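Local coordinates for uncharacterized protein (Pseudomonas aeruginosa, PDB 4NG2) that probably binds the quorum-sensing regulator LasR as its antiactivator, QslA, and so restrains activation of LasR-controlled genes, at residues 31-36 and 42-47; 52-57 and 83-88; 60-65 and 99-104. All coordinates share one frame; numbering follows the deposited sequence.

Contact 1 (31-36 and 42-47)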
loop_
_atom_site.group_PDB
_atom_site.type_symbol
_atom_site.label_atom_id
_atom_site.label_comp_id
_atom_site.label_asym_id
_atom_site.label_seq_id
_atom_site.Cartn_x
_atom_site.Cartn_y
_atom_site.Cartn_z
ATOM N N MET E 31 -7.536 -15.891 5.859
ATOM C CA MET E 31 -6.979 -15.909 4.499
ATOM C C MET E 31 -8.078 -15.957 3.417
ATOM O O MET E 31 -9.106 -16.599 3.597
ATOM C CB MET E 31 -6.003 -17.087 4.323
ATOM C CG MET E 31 -4.730 -17.020 5.177
ATOM S SD MET E 31 -3.553 -15.714 4.723
ATOM C CE MET E 31 -3.047 -16.138 3.058
ATOM N N VAL E 32 -7.848 -15.283 2.295
ATOM C CA VAL E 32 -8.826 -15.215 1.229
ATOM C C VAL E 32 -8.132 -15.378 -0.123
ATOM O O VAL E 32 -6.962 -15.015 -0.270
ATOM C CB VAL E 32 -9.614 -13.871 1.257
ATOM C CG1 VAL E 32 -10.412 -13.724 2.567
ATOM C CG2 VAL E 32 -8.673 -12.680 1.037
ATOM N N GLU E 33 -8.845 -15.913 -1.117
ATOM C CA GLU E 33 -8.239 -16.179 -2.421
ATOM C C GLU E 33 -8.896 -15.423 -3.576
ATOM O O GLU E 33 -10.124 -15.403 -3.722
ATOM C CB GLU E 33 -8.253 -17.684 -2.731
ATOM C CG GLU E 33 -8.249 -18.592 -1.501
ATOM C CD GLU E 33 -6.909 -18.620 -0.787
ATOM O OE1 GLU E 33 -5.858 -18.505 -1.466
ATOM O OE2 GLU E 33 -6.917 -18.752 0.455
ATOM N N ILE E 34 -8.051 -14.806 -4.393
ATOM C CA ILE E 34 -8.449 -14.240 -5.667
ATOM C C ILE E 34 -8.022 -15.216 -6.767
ATOM O O ILE E 34 -6.874 -15.186 -7.231
ATOM C CB ILE E 34 -7.803 -12.870 -5.883
ATOM C CG1 ILE E 34 -8.446 -11.846 -4.935
ATOM C CG2 ILE E 34 -7.936 -12.433 -7.347
ATOM C CD1 ILE E 34 -7.773 -10.516 -4.940
ATOM N N PRO E 35 -8.954 -16.092 -7.185
ATOM C CA PRO E 35 -8.665 -17.174 -8.135
ATOM C C PRO E 35 -7.869 -16.682 -9.337
ATOM O O PRO E 35 -7.897 -15.502 -9.663
ATOM C CB PRO E 35 -10.057 -17.635 -8.574
ATOM C CG PRO E 35 -10.958 -17.253 -7.438
ATOM C CD PRO E 35 -10.393 -15.986 -6.881
ATOM N N PRO E 36 -7.131 -17.589 -9.975
ATOM C CA PRO E 36 -6.330 -17.302 -11.179
ATOM C C PRO E 36 -7.152 -16.907 -12.424
ATOM O O PRO E 36 -8.255 -17.402 -12.618
ATOM C CB PRO E 36 -5.573 -18.613 -11.411
ATOM C CG PRO E 36 -5.513 -19.263 -10.036
ATOM C CD PRO E 36 -6.827 -18.913 -9.400
ATOM N N GLY E 42 -3.602 -16.389 -9.019
ATOM C CA GLY E 42 -3.897 -16.815 -7.660
ATOM C C GLY E 42 -3.204 -16.077 -6.524
ATOM O O GLY E 42 -2.266 -16.608 -5.924
ATOM N N LEU E 43 -3.658 -14.856 -6.227
ATOM C CA LEU E 43 -3.196 -14.115 -5.046
ATOM C C LEU E 43 -3.804 -14.699 -3.771
ATOM O O LEU E 43 -5.019 -14.935 -3.694
ATOM C CB LEU E 43 -3.540 -12.618 -5.139
ATOM C CG LEU E 43 -2.488 -11.575 -5.547
ATOM C CD1 LEU E 43 -3.027 -10.166 -5.328
ATOM C CD2 LEU E 43 -1.172 -11.747 -4.790
ATOM N N SER E 44 -2.959 -14.946 -2.779
ATOM C CA SER E 44 -3.416 -15.437 -1.487
ATOM C C SER E 44 -3.111 -14.342 -0.493
ATOM O O SER E 44 -1.964 -13.934 -0.364
ATOM C CB SER E 44 -2.677 -16.709 -1.108
ATOM O OG SER E 44 -2.622 -17.591 -2.217
ATOM N N LEU E 45 -4.137 -13.874 0.209
ATOM C CA LEU E 45 -4.095 -12.577 0.880
ATOM C C LEU E 45 -4.660 -12.705 2.274
ATOM O O LEU E 45 -5.729 -13.266 2.444
ATOM C CB LEU E 45 -4.965 -11.592 0.096
ATOM C CG LEU E 45 -4.395 -10.465 -0.764
ATOM C CD1 LEU E 45 -2.964 -10.708 -1.166
ATOM C CD2 LEU E 45 -5.305 -10.183 -1.986
ATOM N N LEU E 46 -3.949 -12.192 3.271
ATOM C CA LEU E 46 -4.432 -12.217 4.652
ATOM C C LEU E 46 -5.259 -10.980 4.945
ATOM O O LEU E 46 -4.801 -9.872 4.697
ATOM C CB LEU E 46 -3.259 -12.251 5.621
ATOM C CG LEU E 46 -3.567 -11.694 7.001
ATOM C CD1 LEU E 46 -4.348 -12.705 7.788
ATOM C CD2 LEU E 46 -2.276 -11.362 7.716
ATOM N N TRP E 47 -6.468 -11.173 5.471
ATOM C CA TRP E 47 -7.397 -10.072 5.751
ATOM C C TRP E 47 -7.751 -10.067 7.227
ATOM O O TRP E 47 -7.857 -11.126 7.838
ATOM C CB TRP E 47 -8.670 -10.207 4.925
ATOM C CG TRP E 47 -9.195 -8.914 4.409
ATOM C CD1 TRP E 47 -10.225 -8.168 4.927
ATOM C CD2 TRP E 47 -8.728 -8.206 3.263
ATOM N NE1 TRP E 47 -10.412 -7.040 4.177
ATOM C CE2 TRP E 47 -9.511 -7.041 3.142
ATOM C CE3 TRP E 47 -7.717 -8.440 2.325
ATOM C CZ2 TRP E 47 -9.306 -6.106 2.124
ATOM C CZ3 TRP E 47 -7.519 -7.517 1.316
ATOM C CH2 TRP E 47 -8.307 -6.368 1.220
#

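Contact 2 (52-57 and 83-88)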
loop_
_atom_site.group_PDB
_atom_site.type_symbol
_atom_site.label_atom_id
_atom_site.label_comp_id
_atom_site.label_asym_id
_atom_site.label_seq_id
_atom_site.Cartn_x
_atom_site.Cartn_y
_atom_site.Cartn_z
ATOM N N GLN E 52 -14.128 -13.417 2.305
ATOM C CA GLN E 52 -14.167 -14.111 1.002
ATOM C C GLN E 52 -15.322 -13.662 0.072
ATOM O O GLN E 52 -15.090 -13.372 -1.115
ATOM C CB GLN E 52 -14.158 -15.637 1.181
ATOM C CG GLN E 52 -12.889 -16.314 0.630
ATOM C CD GLN E 52 -12.857 -16.306 -0.883
ATOM O OE1 GLN E 52 -13.892 -16.482 -1.504
ATOM N NE2 GLN E 52 -11.683 -16.103 -1.482
ATOM N N PRO E 53 -16.561 -13.566 0.612
ATOM C CA PRO E 53 -17.667 -13.051 -0.211
ATOM C C PRO E 53 -17.384 -11.659 -0.755
ATOM O O PRO E 53 -17.532 -11.465 -1.958
ATOM C CB PRO E 53 -18.853 -13.004 0.749
ATOM C CG PRO E 53 -18.481 -13.941 1.902
ATOM C CD PRO E 53 -16.976 -13.849 2.001
ATOM N N ALA E 54 -16.979 -10.705 0.081
ATOM C CA ALA E 54 -16.595 -9.407 -0.470
ATOM C C ALA E 54 -15.550 -9.611 -1.553
ATOM O O ALA E 54 -15.621 -9.005 -2.604
ATOM C CB ALA E 54 -16.090 -8.463 0.609
ATOM N N ILE E 55 -14.586 -10.492 -1.328
ATOM C CA ILE E 55 -13.570 -10.715 -2.360
ATOM C C ILE E 55 -14.240 -11.155 -3.669
ATOM O O ILE E 55 -14.074 -10.510 -4.721
ATOM C CB ILE E 55 -12.450 -11.714 -1.899
ATOM C CG1 ILE E 55 -11.590 -11.085 -0.793
ATOM C CG2 ILE E 55 -11.549 -12.128 -3.068
ATOM C CD1 ILE E 55 -10.566 -10.103 -1.306
ATOM N N ASP E 56 -15.031 -12.218 -3.611
ATOM C CA ASP E 56 -15.720 -12.670 -4.826
ATOM C C ASP E 56 -16.641 -11.630 -5.473
ATOM O O ASP E 56 -16.776 -11.610 -6.693
ATOM C CB ASP E 56 -16.458 -13.989 -4.598
ATOM C CG ASP E 56 -15.505 -15.148 -4.299
ATOM O OD1 ASP E 56 -14.431 -15.249 -4.959
ATOM O OD2 ASP E 56 -15.842 -15.959 -3.402
ATOM N N LYS E 57 -17.261 -10.756 -4.687
ATOM C CA LYS E 57 -18.111 -9.737 -5.293
ATOM C C LYS E 57 -17.262 -8.800 -6.127
ATOM O O LYS E 57 -17.663 -8.366 -7.201
ATOM C CB LYS E 57 -18.931 -8.952 -4.257
ATOM C CG LYS E 57 -20.026 -8.064 -4.894
ATOM C CD LYS E 57 -20.803 -7.234 -3.858
ATOM C CE LYS E 57 -21.505 -8.113 -2.810
ATOM N NZ LYS E 57 -22.469 -7.335 -1.966
ATOM N N ASP E 83 -20.273 0.196 -3.149
ATOM C CA ASP E 83 -21.384 0.779 -2.397
ATOM C C ASP E 83 -22.366 -0.285 -1.872
ATOM O O ASP E 83 -23.106 -0.036 -0.928
ATOM C CB ASP E 83 -22.118 1.809 -3.270
ATOM C CG ASP E 83 -23.277 2.477 -2.554
ATOM O OD1 ASP E 83 -23.025 3.349 -1.685
ATOM O OD2 ASP E 83 -24.441 2.146 -2.878
ATOM N N SER E 84 -22.366 -1.477 -2.454
ATOM C CA SER E 84 -23.311 -2.489 -1.990
ATOM C C SER E 84 -22.767 -3.233 -0.775
ATOM O O SER E 84 -23.467 -4.038 -0.161
ATOM C CB SER E 84 -23.676 -3.457 -3.108
ATOM O OG SER E 84 -22.528 -4.119 -3.584
ATOM N N LEU E 85 -21.519 -2.935 -0.417
ATOM C CA LEU E 85 -20.897 -3.538 0.763
ATOM C C LEU E 85 -20.890 -2.572 1.939
ATOM O O LEU E 85 -20.512 -1.410 1.806
ATOM C CB LEU E 85 -19.488 -4.035 0.431
ATOM C CG LEU E 85 -19.523 -5.134 -0.627
ATOM C CD1 LEU E 85 -18.226 -5.232 -1.387
ATOM C CD2 LEU E 85 -19.870 -6.437 0.032
ATOM N N PRO E 86 -21.307 -3.049 3.108
ATOM C CA PRO E 86 -21.609 -2.102 4.190
ATOM C C PRO E 86 -20.451 -1.726 5.138
ATOM O O PRO E 86 -20.523 -0.667 5.747
ATOM C CB PRO E 86 -22.740 -2.809 4.947
ATOM C CG PRO E 86 -22.472 -4.278 4.744
ATOM C CD PRO E 86 -21.739 -4.426 3.418
ATOM N N THR E 87 -19.415 -2.549 5.270
ATOM C CA THR E 87 -18.276 -2.190 6.137
ATOM C C THR E 87 -17.020 -1.763 5.362
ATOM O O THR E 87 -16.707 -2.322 4.302
ATOM C CB THR E 87 -17.874 -3.362 7.068
ATOM O OG1 THR E 87 -17.462 -4.484 6.270
ATOM C CG2 THR E 87 -19.039 -3.788 7.955
ATOM N N PRO E 88 -16.286 -0.777 5.892
ATOM C CA PRO E 88 -15.008 -0.361 5.320
ATOM C C PRO E 88 -14.179 -1.572 4.939
ATOM O O PRO E 88 -13.582 -1.609 3.870
ATOM C CB PRO E 88 -14.316 0.360 6.485
ATOM C CG PRO E 88 -15.352 0.441 7.614
ATOM C CD PRO E 88 -16.663 0.054 7.048
#

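Contact 3 (60-65 and 99-104)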
loop_
_atom_site.group_PDB
_atom_site.type_symbol
_atom_site.label_atom_id
_atom_site.label_comp_id
_atom_site.label_asym_id
_atom_site.label_seq_id
_atom_site.Cartn_x
_atom_site.Cartn_y
_atom_site.Cartn_z
ATOM N N ARG E 60 -16.163 -11.041 -9.410
ATOM C CA ARG E 60 -17.273 -11.089 -10.358
ATOM C C ARG E 60 -17.609 -9.720 -10.938
ATOM O O ARG E 60 -17.804 -9.575 -12.144
ATOM C CB ARG E 60 -18.534 -11.711 -9.734
ATOM C CG ARG E 60 -19.694 -11.816 -10.732
ATOM C CD ARG E 60 -20.910 -12.517 -10.146
ATOM N NE ARG E 60 -20.727 -13.967 -10.029
ATOM C CZ ARG E 60 -21.512 -14.771 -9.310
ATOM N NH1 ARG E 60 -22.541 -14.275 -8.630
ATOM N NH2 ARG E 60 -21.269 -16.072 -9.267
ATOM N N GLN E 61 -17.688 -8.714 -10.078
ATOM C CA GLN E 61 -18.019 -7.383 -10.547
ATOM C C GLN E 61 -17.117 -6.964 -11.688
ATOM O O GLN E 61 -17.570 -6.351 -12.637
ATOM C CB GLN E 61 -17.894 -6.350 -9.433
ATOM C CG GLN E 61 -18.387 -5.013 -9.884
ATOM C CD GLN E 61 -19.771 -5.139 -10.466
ATOM O OE1 GLN E 61 -20.777 -5.100 -9.740
ATOM N NE2 GLN E 61 -19.837 -5.333 -11.785
ATOM N N ALA E 62 -15.834 -7.271 -11.563
ATOM C CA ALA E 62 -14.829 -6.883 -12.559
ATOM C C ALA E 62 -14.899 -7.734 -13.834
ATOM O O ALA E 62 -14.727 -7.226 -14.945
ATOM C CB ALA E 62 -13.427 -6.965 -11.949
ATOM N N GLU E 63 -15.135 -9.032 -13.669
ATOM C CA GLU E 63 -15.402 -9.885 -14.832
ATOM C C GLU E 63 -16.655 -9.451 -15.609
ATOM O O GLU E 63 -16.581 -9.256 -16.824
ATOM C CB GLU E 63 -15.449 -11.363 -14.450
ATOM C CG GLU E 63 -14.081 -11.879 -14.078
ATOM C CD GLU E 63 -14.064 -13.350 -13.791
ATOM O OE1 GLU E 63 -13.037 -13.990 -14.080
ATOM O OE2 GLU E 63 -15.068 -13.863 -13.265
ATOM N N ASN E 64 -17.784 -9.275 -14.913
ATOM C CA ASN E 64 -18.994 -8.774 -15.559
ATOM C C ASN E 64 -18.693 -7.612 -16.495
ATOM O O ASN E 64 -19.231 -7.550 -17.593
ATOM C CB ASN E 64 -20.050 -8.336 -14.542
ATOM C CG ASN E 64 -20.725 -9.508 -13.852
ATOM O OD1 ASN E 64 -20.420 -10.668 -14.130
ATOM N ND2 ASN E 64 -21.631 -9.207 -12.933
ATOM N N TRP E 65 -17.840 -6.684 -16.082
ATOM C CA TRP E 65 -17.577 -5.533 -16.954
ATOM C C TRP E 65 -16.687 -5.957 -18.109
ATOM O O TRP E 65 -16.809 -5.446 -19.227
ATOM C CB TRP E 65 -16.937 -4.367 -16.192
ATOM C CG TRP E 65 -16.676 -3.134 -17.035
ATOM C CD1 TRP E 65 -17.516 -2.064 -17.227
ATOM C CD2 TRP E 65 -15.492 -2.846 -17.783
ATOM N NE1 TRP E 65 -16.922 -1.136 -18.048
ATOM C CE2 TRP E 65 -15.680 -1.598 -18.403
ATOM C CE3 TRP E 65 -14.288 -3.525 -17.987
ATOM C CZ2 TRP E 65 -14.705 -1.019 -19.219
ATOM C CZ3 TRP E 65 -13.327 -2.952 -18.795
ATOM C CH2 TRP E 65 -13.540 -1.716 -19.406
ATOM N N LEU E 99 -9.588 -4.869 -8.557
ATOM C CA LEU E 99 -8.411 -4.302 -9.203
ATOM C C LEU E 99 -7.418 -5.394 -9.592
ATOM O O LEU E 99 -6.819 -5.333 -10.651
ATOM C CB LEU E 99 -7.784 -3.212 -8.329
ATOM C CG LEU E 99 -8.546 -1.883 -8.469
ATOM C CD1 LEU E 99 -8.414 -0.975 -7.251
ATOM C CD2 LEU E 99 -8.097 -1.150 -9.717
ATOM N N THR E 100 -7.280 -6.413 -8.755
ATOM C CA THR E 100 -6.443 -7.555 -9.093
ATOM C C THR E 100 -6.937 -8.239 -10.363
ATOM O O THR E 100 -6.138 -8.659 -11.213
ATOM C CB THR E 100 -6.404 -8.568 -7.965
ATOM O OG1 THR E 100 -5.724 -7.990 -6.850
ATOM C CG2 THR E 100 -5.662 -9.810 -8.398
ATOM N N ARG E 101 -8.257 -8.335 -10.490
ATOM C CA ARG E 101 -8.874 -8.863 -11.698
ATOM C C ARG E 101 -8.600 -7.977 -12.915
ATOM O O ARG E 101 -8.412 -8.490 -14.015
ATOM C CB ARG E 101 -10.377 -9.097 -11.509
ATOM C CG ARG E 101 -10.987 -9.908 -12.640
ATOM C CD ARG E 101 -10.081 -11.084 -13.009
ATOM N NE ARG E 101 -10.531 -11.811 -14.197
ATOM C CZ ARG E 101 -10.070 -11.611 -15.433
ATOM N NH1 ARG E 101 -9.137 -10.699 -15.670
ATOM N NH2 ARG E 101 -10.549 -12.326 -16.443
ATOM N N LEU E 102 -8.564 -6.658 -12.729
ATOM C CA LEU E 102 -8.195 -5.766 -13.840
ATOM C C LEU E 102 -6.679 -5.766 -14.100
ATOM O O LEU E 102 -6.191 -5.100 -15.031
ATOM C CB LEU E 102 -8.645 -4.326 -13.595
ATOM C CG LEU E 102 -10.094 -3.944 -13.316
ATOM C CD1 LEU E 102 -10.225 -2.444 -13.474
ATOM C CD2 LEU E 102 -11.044 -4.647 -14.256
ATOM N N GLN E 103 -5.932 -6.476 -13.258
ATOM C CA GLN E 103 -4.491 -6.593 -13.430
ATOM C C GLN E 103 -4.232 -7.873 -14.212
ATOM O O GLN E 103 -3.609 -7.853 -15.280
ATOM C CB GLN E 103 -3.805 -6.656 -12.073
ATOM C CG GLN E 103 -2.434 -7.320 -12.075
ATOM C CD GLN E 103 -1.671 -7.028 -10.803
ATOM O OE1 GLN E 103 -1.156 -5.918 -10.619
ATOM N NE2 GLN E 103 -1.609 -8.009 -9.903
ATOM N N GLN E 104 -4.738 -8.980 -13.670
ATOM C CA GLN E 104 -4.731 -10.255 -14.363
ATOM C C GLN E 104 -4.987 -10.089 -15.861
ATOM O O GLN E 104 -4.357 -10.772 -16.659
ATOM C CB GLN E 104 -5.765 -11.204 -13.757
ATOM C CG GLN E 104 -5.266 -12.025 -12.573
ATOM C CD GLN E 104 -6.416 -12.666 -11.805
ATOM O OE1 GLN E 104 -7.581 -12.282 -11.969
ATOM N NE2 GLN E 104 -6.099 -13.644 -10.960
#

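Contact 1 (31-36 and 42-47)
Val32 and Leu45 form a hydrogen-bonded pair at the middle of two antiparallel strands. Val32 N gives its hydrogen to Leu45 O at 2.9 Å, and Leu45 N returns one to Val32 O at 3.1 Å. The ladder goes on with Ile34 N to Leu43 O, 3.1 Å and nearly straight at 169°. The return bond from Leu43 N to Ile34 O is weak.

The apolar contacts divide between the two faces. On the face of Val32, Ile34, Leu43 and Leu45, Ile34 CD1 lies 3.9 Å from Leu45 CD2. Val32 and Ile34 also pack on Ile55 of helix 52-66. On the other face, the Met31 chain folds back at chi2 and chi3 (-69° and -63°). This lays Met31 SD 3.6 Å from Leu46 CB and brings Met31 CE over the backbone of Leu45.

The side-chain polar link is slight: Ser44 OG donates a weak bond to Glu33 OE1.

Strand 43-46 also meets the chain of another protein. Leu46 makes backbone hydrogen bonds to it, and Leu45 and Leu46 pack on it. The arrangement is a two-stranded antiparallel beta hairpin, with one face on the helices and one strand used for binding.

Contact 2 (52-57 and 83-88)
Ala54 and Leu85 mark the nearest backbone approach, with CA atoms 7.4 Å apart, where the first turns of helix 52-66 face an irregular linker. Segment 83-88 holds the short connection of a helix-loop-helix unit, between helix 74-83 and helix 88-107, and it packs on helix 52-66. No hydrogen bond crosses between the two segments, so side-chain packing makes the contact.

Leu85 carries the apolar part. Its CA-CB bond points at the helix, and its branch CD2 reaches Ala54 CB at 4.3 Å. Leu85 also touches Gln90 and Phe94 of helix 88-107, and Ala54 touches Gln90 and Ala93 of the same helix. The leucine is therefore buried between two helices.

Lys57 lies alongside Leu85, and the two chains run past each other in opposite directions. Lys57 leaves its helix with CG anti to the backbone N (chi1 -169°). It stays extended through chi2 and bends at chi3 (-59°). Its aliphatic part then lies against the leucine, with Lys57 CE 3.7 Å from Leu85 CD2. The ammonium end sits beside the same methyl, Lys57 NZ to Leu85 CD2 being 3.4 Å.

Ser84 meets the far part of the lysine chain as well. Its hydroxyl is hydrogen-bonded to Gly81 O, at the end of helix 74-83. Further on, Thr87 is the N-cap of helix 88-107, and Leu85 O accepts a bond from Lys91 NZ. Both tie the linker to the helix that follows it. Ser84 OG stands 3.6 Å from Lys57 CD and equally far from Lys57 NZ.

Contact 3 (60-65 and 99-104)
Glu63 and Arg101 form a salt bridge between helix 52-66 and helix 88-107. Arg101 NE donates to Glu63 OE1. The bond from Arg101 NE to Glu63 OE1 is long and weak at 3.3 Å, but nearly straight, with 171° at the hydrogen. OE1 comes in at the edge of the guanidinium, close to its plane. Arg101 NH2 is 3.8 Å from Glu63 OE1, so the bridge rests mainly on NE. The carboxylate is turned 74° from the guanidinium plane, so the two groups do not pair flat, and OE1 is the oxygen in contact.

The two side chains cross at about a right angle. Arg101 sets off with CG anti to the backbone N and then bends at chi2, which swings NE toward the glutamate. Glu63 stays extended beyond CG, and its methylene also touches the arginine: Glu63 CG is 3.6 Å from Arg101 NE.

Next to the bridge the packing is apolar. Ala62 CB points at the second helix and meets the base of the arginine, with Arg101 CB at 3.7 Å. Leu102 CD2 comes to Ala62 CB at 4.0 Å. The small alanine lies where the backbones approach most closely, and the axes of segments 60-65 and 99-104 come within 8.7 Å, with 44° between their directions.

Other parts surround this core. Leu102 also packs on Leu74 of its own chain and on Leu99 of the second subunit, a copy of this protein. Gln103 OE1 accepts a hydrogen bond from Leu74 N of that subunit.

The guanidinium also has Arg105 NH1 close by, a like charge. The carboxylate of Glu63 would probably offset part of this positive charge. The contact is shared between apolar packing round Ala62 and a long, weak salt bridge from a buried arginine to a partly exposed glutamate.

Contact 3 is the most buried of the three. Contacts 1 and 2 each combine buried and exposed residues. Contacts 2 and 3 both use helix 52-66, at different turns: its start meets a linker, and its later part crosses helix 88-107. Contact 1 reaches the other two through Ile34, which packs on Ile55 and Thr100, and through the loop after its strand, where Pro35 O bonds to Gln104 NE2. Their chemistry follows their place. The hairpin relies on backbone bonds, contact 2 on side-chain packing, with no hydrogen bond between its segments, and the helix crossing on packing plus a weak salt bridge. Contacts 1 and 3 also touch other chains, whereas contact 2 does not.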